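Local coordinates for integron cassette protein VCH_CASS2 (Vibrio cholerae, PDB 3GK6) that is of unknown cellular role but probably binds cationic drug-like compounds, as a mobile integron-cassette version of the effector-binding module, at residues Val37-Ala42 with Phe88-Cys93; Thr78-Asp83 with Arg148-Asp153. One frame throughout, in Å; residues are numbered along the deposited sequence.

Interaction 1: residues Val37-Ala42 with Phe88-Cys93; sequences VRTTNA and FDVIAC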
loop_
_atom_site.group_PDB
_atom_site.type_symbol
_atom_site.label_atom_id
_atom_site.label_comp_id
_atom_site.label_asym_id
_atom_site.label_seq_id
_atom_site.Cartn_x
_atom_site.Cartn_y
_atom_site.Cartn_z
ATOM N N VAL A 37 -7.528 -8.215 -3.136
ATOM C CA VAL A 37 -8.083 -9.226 -2.259
ATOM C C VAL A 37 -8.625 -8.516 -1.029
ATOM O O VAL A 37 -8.153 -7.445 -0.659
ATOM C CB VAL A 37 -7.051 -10.306 -1.874
ATOM C CG1 VAL A 37 -6.012 -9.747 -0.921
ATOM C CG2 VAL A 37 -7.757 -11.500 -1.257
ATOM N N ARG A 38 -9.631 -9.104 -0.402
ATOM C CA ARG A 38 -10.156 -8.536 0.825
ATOM C C ARG A 38 -9.656 -9.326 2.015
ATOM O O ARG A 38 -9.663 -10.565 2.015
ATOM C CB ARG A 38 -11.686 -8.503 0.799
ATOM C CG ARG A 38 -12.295 -7.698 1.927
ATOM C CD ARG A 38 -13.681 -7.189 1.546
ATOM N NE ARG A 38 -14.231 -6.315 2.576
ATOM C CZ ARG A 38 -13.977 -5.014 2.666
ATOM N NH1 ARG A 38 -13.170 -4.426 1.789
ATOM N NH2 ARG A 38 -14.521 -4.305 3.643
ATOM N N THR A 39 -9.204 -8.621 3.040
ATOM C CA THR A 39 -8.647 -9.323 4.187
ATOM C C THR A 39 -8.843 -8.518 5.463
ATOM O O THR A 39 -9.518 -7.487 5.468
ATOM C CB THR A 39 -7.148 -9.634 3.961
ATOM O OG1 THR A 39 -6.694 -10.595 4.932
ATOM C CG2 THR A 39 -6.321 -8.350 4.048
ATOM N N THR A 40 -8.260 -9.009 6.546
ATOM C CA THR A 40 -8.305 -8.333 7.829
ATOM C C THR A 40 -6.911 -8.404 8.450
ATOM O O THR A 40 -6.094 -9.246 8.061
ATOM C CB THR A 40 -9.326 -9.016 8.768
ATOM O OG1 THR A 40 -9.745 -8.099 9.784
ATOM C CG2 THR A 40 -8.724 -10.238 9.418
ATOM N N ASN A 41 -6.641 -7.534 9.415
ATOM C CA ASN A 41 -5.357 -7.560 10.097
ATOM C C ASN A 41 -5.130 -8.909 10.775
ATOM O O ASN A 41 -4.025 -9.444 10.734
ATOM C CB ASN A 41 -5.238 -6.415 11.107
ATOM C CG ASN A 41 -3.940 -6.469 11.900
ATOM O OD1 ASN A 41 -3.937 -6.799 13.087
ATOM N ND2 ASN A 41 -2.832 -6.158 11.245
ATOM N N ALA A 42 -6.181 -9.459 11.383
ATOM C CA ALA A 42 -6.081 -10.763 12.037
ATOM C C ALA A 42 -5.737 -11.888 11.054
ATOM O O ALA A 42 -4.943 -12.769 11.378
ATOM C CB ALA A 42 -7.365 -11.088 12.812
ATOM N N PHE A 88 -10.646 -4.769 4.900
ATOM C CA PHE A 88 -10.261 -3.756 3.931
ATOM C C PHE A 88 -9.783 -4.470 2.681
ATOM O O PHE A 88 -9.404 -5.651 2.737
ATOM C CB PHE A 88 -9.157 -2.854 4.493
ATOM C CG PHE A 88 -8.019 -3.614 5.128
ATOM C CD1 PHE A 88 -6.976 -4.106 4.358
ATOM C CD2 PHE A 88 -8.008 -3.856 6.499
ATOM C CE1 PHE A 88 -5.932 -4.820 4.953
ATOM C CE2 PHE A 88 -6.972 -4.573 7.094
ATOM C CZ PHE A 88 -5.934 -5.053 6.322
ATOM N N ASP A 89 -9.817 -3.771 1.555
ATOM C CA ASP A 89 -9.266 -4.301 0.322
ATOM C C ASP A 89 -7.798 -3.936 0.257
ATOM O O ASP A 89 -7.423 -2.817 0.597
ATOM C CB ASP A 89 -9.955 -3.694 -0.894
ATOM C CG ASP A 89 -11.344 -4.240 -1.110
ATOM O OD1 ASP A 89 -11.639 -5.322 -0.578
ATOM O OD2 ASP A 89 -12.131 -3.580 -1.814
ATOM N N VAL A 90 -6.984 -4.882 -0.196
ATOM C CA VAL A 90 -5.588 -4.613 -0.518
ATOM C C VAL A 90 -5.435 -4.778 -2.023
ATOM O O VAL A 90 -5.928 -5.747 -2.602
ATOM C CB VAL A 90 -4.646 -5.580 0.217
ATOM C CG1 VAL A 90 -3.177 -5.212 -0.050
ATOM C CG2 VAL A 90 -4.950 -5.573 1.712
ATOM N N ILE A 91 -4.777 -3.823 -2.664
ATOM C CA ILE A 91 -4.620 -3.859 -4.109
ATOM C C ILE A 91 -3.163 -3.700 -4.515
ATOM O O ILE A 91 -2.543 -2.663 -4.254
ATOM C CB ILE A 91 -5.468 -2.767 -4.819
ATOM C CG1 ILE A 91 -6.875 -2.699 -4.212
ATOM C CG2 ILE A 91 -5.502 -3.026 -6.312
ATOM C CD1 ILE A 91 -7.829 -1.721 -4.907
ATOM N N ALA A 92 -2.622 -4.739 -5.143
ATOM C CA ALA A 92 -1.278 -4.712 -5.706
ATOM C C ALA A 92 -1.424 -4.187 -7.127
ATOM O O ALA A 92 -2.068 -4.816 -7.978
ATOM C CB ALA A 92 -0.659 -6.108 -5.694
ATOM N N CYS A 93 -0.862 -3.014 -7.386
ATOM C CA CYS A 93 -1.254 -2.309 -8.592
ATOM C C CYS A 93 -0.175 -1.381 -9.109
ATOM O O CYS A 93 0.853 -1.187 -8.468
ATOM C CB CYS A 93 -2.537 -1.520 -8.321
ATOM S SG CYS A 93 -2.394 -0.343 -6.931
#

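Interaction 2: residues Thr78-Asp83 with Arg148-Asp153; sequences TNYESD and RAYTTD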
loop_
_atom_site.group_PDB
_atom_site.type_symbol
_atom_site.label_atom_id
_atom_site.label_comp_id
_atom_site.label_asym_id
_atom_site.label_seq_id
_atom_site.Cartn_x
_atom_site.Cartn_y
_atom_site.Cartn_z
ATOM N N THR A 78 -7.868 0.135 1.085
ATOM C CA THR A 78 -9.048 0.933 0.784
ATOM C C THR A 78 -10.317 0.132 1.071
ATOM O O THR A 78 -10.245 -1.013 1.542
ATOM C CB THR A 78 -9.004 1.391 -0.699
ATOM O OG1 THR A 78 -10.030 2.361 -0.960
ATOM C CG2 THR A 78 -9.167 0.191 -1.635
ATOM N N ASN A 79 -11.469 0.737 0.796
ATOM C CA ASN A 79 -12.765 0.120 1.090
ATOM C C ASN A 79 -12.822 -0.473 2.493
ATOM O O ASN A 79 -13.172 -1.636 2.677
ATOM C CB ASN A 79 -13.109 -0.939 0.046
ATOM C CG ASN A 79 -13.188 -0.367 -1.360
ATOM O OD1 ASN A 79 -13.601 0.780 -1.560
ATOM N ND2 ASN A 79 -12.791 -1.166 -2.347
ATOM N N TYR A 80 -12.462 0.336 3.483
ATOM C CA TYR A 80 -12.408 -0.135 4.858
ATOM C C TYR A 80 -13.799 -0.421 5.390
ATOM O O TYR A 80 -14.660 0.453 5.374
ATOM C CB TYR A 80 -11.754 0.915 5.747
ATOM C CG TYR A 80 -10.235 0.998 5.641
ATOM C CD1 TYR A 80 -9.427 0.167 6.403
ATOM C CD2 TYR A 80 -9.625 1.941 4.825
ATOM C CE1 TYR A 80 -8.044 0.238 6.338
ATOM C CE2 TYR A 80 -8.219 2.022 4.743
ATOM C CZ TYR A 80 -7.446 1.170 5.514
ATOM O OH TYR A 80 -6.074 1.234 5.471
ATOM N N GLU A 81 -14.007 -1.643 5.870
ATOM C CA GLU A 81 -15.265 -2.007 6.499
ATOM C C GLU A 81 -15.559 -1.033 7.633
ATOM O O GLU A 81 -16.681 -0.571 7.787
ATOM C CB GLU A 81 -15.204 -3.440 7.043
ATOM C CG GLU A 81 -16.545 -3.973 7.573
ATOM C CD GLU A 81 -16.387 -5.253 8.388
ATOM O OE1 GLU A 81 -15.236 -5.705 8.583
ATOM O OE2 GLU A 81 -17.417 -5.807 8.836
ATOM N N SER A 82 -14.532 -0.709 8.411
ATOM C CA SER A 82 -14.700 0.129 9.589
ATOM C C SER A 82 -13.423 0.908 9.883
ATOM O O SER A 82 -13.159 1.943 9.272
ATOM C CB SER A 82 -15.050 -0.748 10.785
ATOM O OG SER A 82 -14.228 -1.905 10.787
ATOM N N ASP A 83 -12.640 0.404 10.830
ATOM C CA ASP A 83 -11.341 0.984 11.149
ATOM C C ASP A 83 -10.267 -0.097 11.010
ATOM O O ASP A 83 -10.425 -1.030 10.228
ATOM C CB ASP A 83 -11.345 1.576 12.556
ATOM C CG ASP A 83 -11.612 0.536 13.630
ATOM O OD1 ASP A 83 -11.763 -0.660 13.291
ATOM O OD2 ASP A 83 -11.669 0.914 14.818
ATOM N N ARG A 148 -6.895 9.125 11.371
ATOM C CA ARG A 148 -6.962 8.440 10.088
ATOM C C ARG A 148 -8.319 8.601 9.424
ATOM O O ARG A 148 -9.358 8.597 10.087
ATOM C CB ARG A 148 -6.607 6.966 10.244
ATOM C CG ARG A 148 -5.138 6.763 10.501
ATOM C CD ARG A 148 -4.788 5.315 10.530
ATOM N NE ARG A 148 -4.975 4.657 9.242
ATOM C CZ ARG A 148 -4.858 3.346 9.085
ATOM N NH1 ARG A 148 -4.563 2.596 10.136
ATOM N NH2 ARG A 148 -5.032 2.786 7.903
ATOM N N ALA A 149 -8.299 8.750 8.106
ATOM C CA ALA A 149 -9.531 8.940 7.354
ATOM C C ALA A 149 -10.165 7.604 6.958
ATOM O O ALA A 149 -11.368 7.535 6.691
ATOM C CB ALA A 149 -9.264 9.794 6.122
ATOM N N TYR A 150 -9.352 6.546 6.916
ATOM C CA TYR A 150 -9.821 5.228 6.482
ATOM C C TYR A 150 -10.569 5.327 5.152
ATOM O O TYR A 150 -11.662 4.777 4.978
ATOM C CB TYR A 150 -10.683 4.550 7.554
ATOM C CG TYR A 150 -9.913 4.195 8.807
ATOM C CD1 TYR A 150 -8.964 3.167 8.806
ATOM C CD2 TYR A 150 -10.127 4.883 9.990
ATOM C CE1 TYR A 150 -8.257 2.846 9.948
ATOM C CE2 TYR A 150 -9.424 4.566 11.135
ATOM C CZ TYR A 150 -8.495 3.546 11.110
ATOM O OH TYR A 150 -7.804 3.236 12.255
ATOM N N THR A 151 -9.946 6.038 4.221
ATOM C CA THR A 151 -10.431 6.167 2.861
ATOM C C THR A 151 -9.548 5.297 1.976
ATOM O O THR A 151 -9.863 4.135 1.709
ATOM C CB THR A 151 -10.322 7.621 2.386
ATOM O OG1 THR A 151 -9.099 8.184 2.881
ATOM C CG2 THR A 151 -11.472 8.439 2.931
ATOM N N THR A 152 -8.446 5.874 1.523
ATOM C CA THR A 152 -7.411 5.106 0.845
ATOM C C THR A 152 -6.000 5.454 1.324
ATOM O O THR A 152 -5.581 6.610 1.265
ATOM C CB THR A 152 -7.499 5.238 -0.680
ATOM O OG1 THR A 152 -8.788 4.775 -1.111
ATOM C CG2 THR A 152 -6.420 4.386 -1.334
ATOM N N ASP A 153 -5.293 4.433 1.815
ATOM C CA ASP A 153 -3.899 4.544 2.220
ATOM C C ASP A 153 -3.063 3.767 1.207
ATOM O O ASP A 153 -3.582 2.888 0.517
ATOM C CB ASP A 153 -3.712 3.921 3.613
ATOM C CG ASP A 153 -4.659 4.510 4.651
ATOM O OD1 ASP A 153 -4.791 5.757 4.701
ATOM O OD2 ASP A 153 -5.264 3.727 5.423
HETATM O O HOH W 1 -12.724 3.329 -0.031
HETATM O O HOH W 2 -12.633 3.111 2.633
#

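Interaction 1: residues Val37-Ala42 with Phe88-Cys93
Val37 and Val90 face each other as a hydrogen-bonded antiparallel pair, with Val37 N donating a hydrogen bond to Val90 O at 3.0 Å and Val90 N returning a nearly straight bond (174°) to Val37 O. Two residues on, Thr39 and Phe88 form a second such pair, Thr39 N reaching Phe88 O at 3.0 Å. Between them lies the non-hydrogen-bonded pair Arg38 and Asp89, whose CA atoms come within 4.4 Å.

The side chains of this middle pair meet on one face of the sheet. Arg38 CG stands anti to the backbone N (chi1 -169°), and the extended chain carries NH1 to Asp89 OD1, a salt bridge of 3.0 Å. Asp89 OD1 lies in the guanidinium plane of Arg38, but NH1 meets OD1 from above the carboxylate plane, the two planes standing 83° apart. Both groups have a further hold on Asn79: Arg38 NH1 bonds its backbone O and Asp89 OD2 its ND2, which together restrain the pair.

Thr39, Phe88 and Val90 share the other face. The Phe88 ring runs beside Thr39, with CE1 3.7 Å from Thr39 CG2, while Thr39 O lies over the centre of the ring. The same methyl touches Val90 CG2 at 3.9 Å. Thr39 OG1 is hydrogen-bonded to Glu44 and Lys51.

The ladder joins the end of strand 18-39 to the start of strand 88-94 in the antiparallel barrel. Helix 52-62 covers Val90 through Ile52 and Leu55, and strand 73-78 continues the sheet beyond strand 88-94.

Interaction 2: residues Thr78-Asp83 with Arg148-Asp153
An edge-to-face tyrosine pair joins two loops at the surface of the barrel, where the chain leaves strand 73-78 and where it enters strand 152-156. Tyr150 turns its edge to the face of Tyr80, CD1 lying over the ring centre; the centroids are 5.2 Å apart and the planes at 76°. Asp83 closes over one face of the Tyr150 ring, its CA 3.8 Å from the centroid in a CH-pi contact, while Arg148 lines the opposite face with CB.

With CG anti to its carbonyl carbon (chi1 -77°), Tyr80 sends its hydroxyl toward Asp153, where OH gives OD2 a weak bond of 2.6 Å. That same OD2 takes the salt bridge from Arg148 NH2 at 2.7 Å, so this one oxygen takes both, while Asp153 OD1 is held by Ala168 N. Nearer the strands, Thr78 OG1 and Thr152 OG1 share a hydrogen bond of 2.7 Å. One water accepts from Tyr80 N at 2.9 Å and lies between it and the carbonyls of Tyr150 and Thr151.

Strand 88-94 flanks Thr78 through Asp89 and Ile91, while on the other side Arg148 and Asp153 pack against Ile167 of strand 162-168.

The centres of interactions 1 and 2 lie about 11 Å apart, and both reach the six-stranded antiparallel barrel. Across the sheet the order is 18-39, 88-94, 73-78, 152-156, so the two contacts involve four successive strands. They touch directly: Asp89 N probably bonds Thr78 O at 2.8 Å, and Phe88 CB packs on Tyr80 CD1 at 3.6 Å. Along the chain their segments alternate, 37-42, 78-83, 88-93 and 148-153, so parts distant in sequence become neighbours in the sheet. Both contacts thus belong to one closed sheet, that of a protein of the integron-associated effector-binding family.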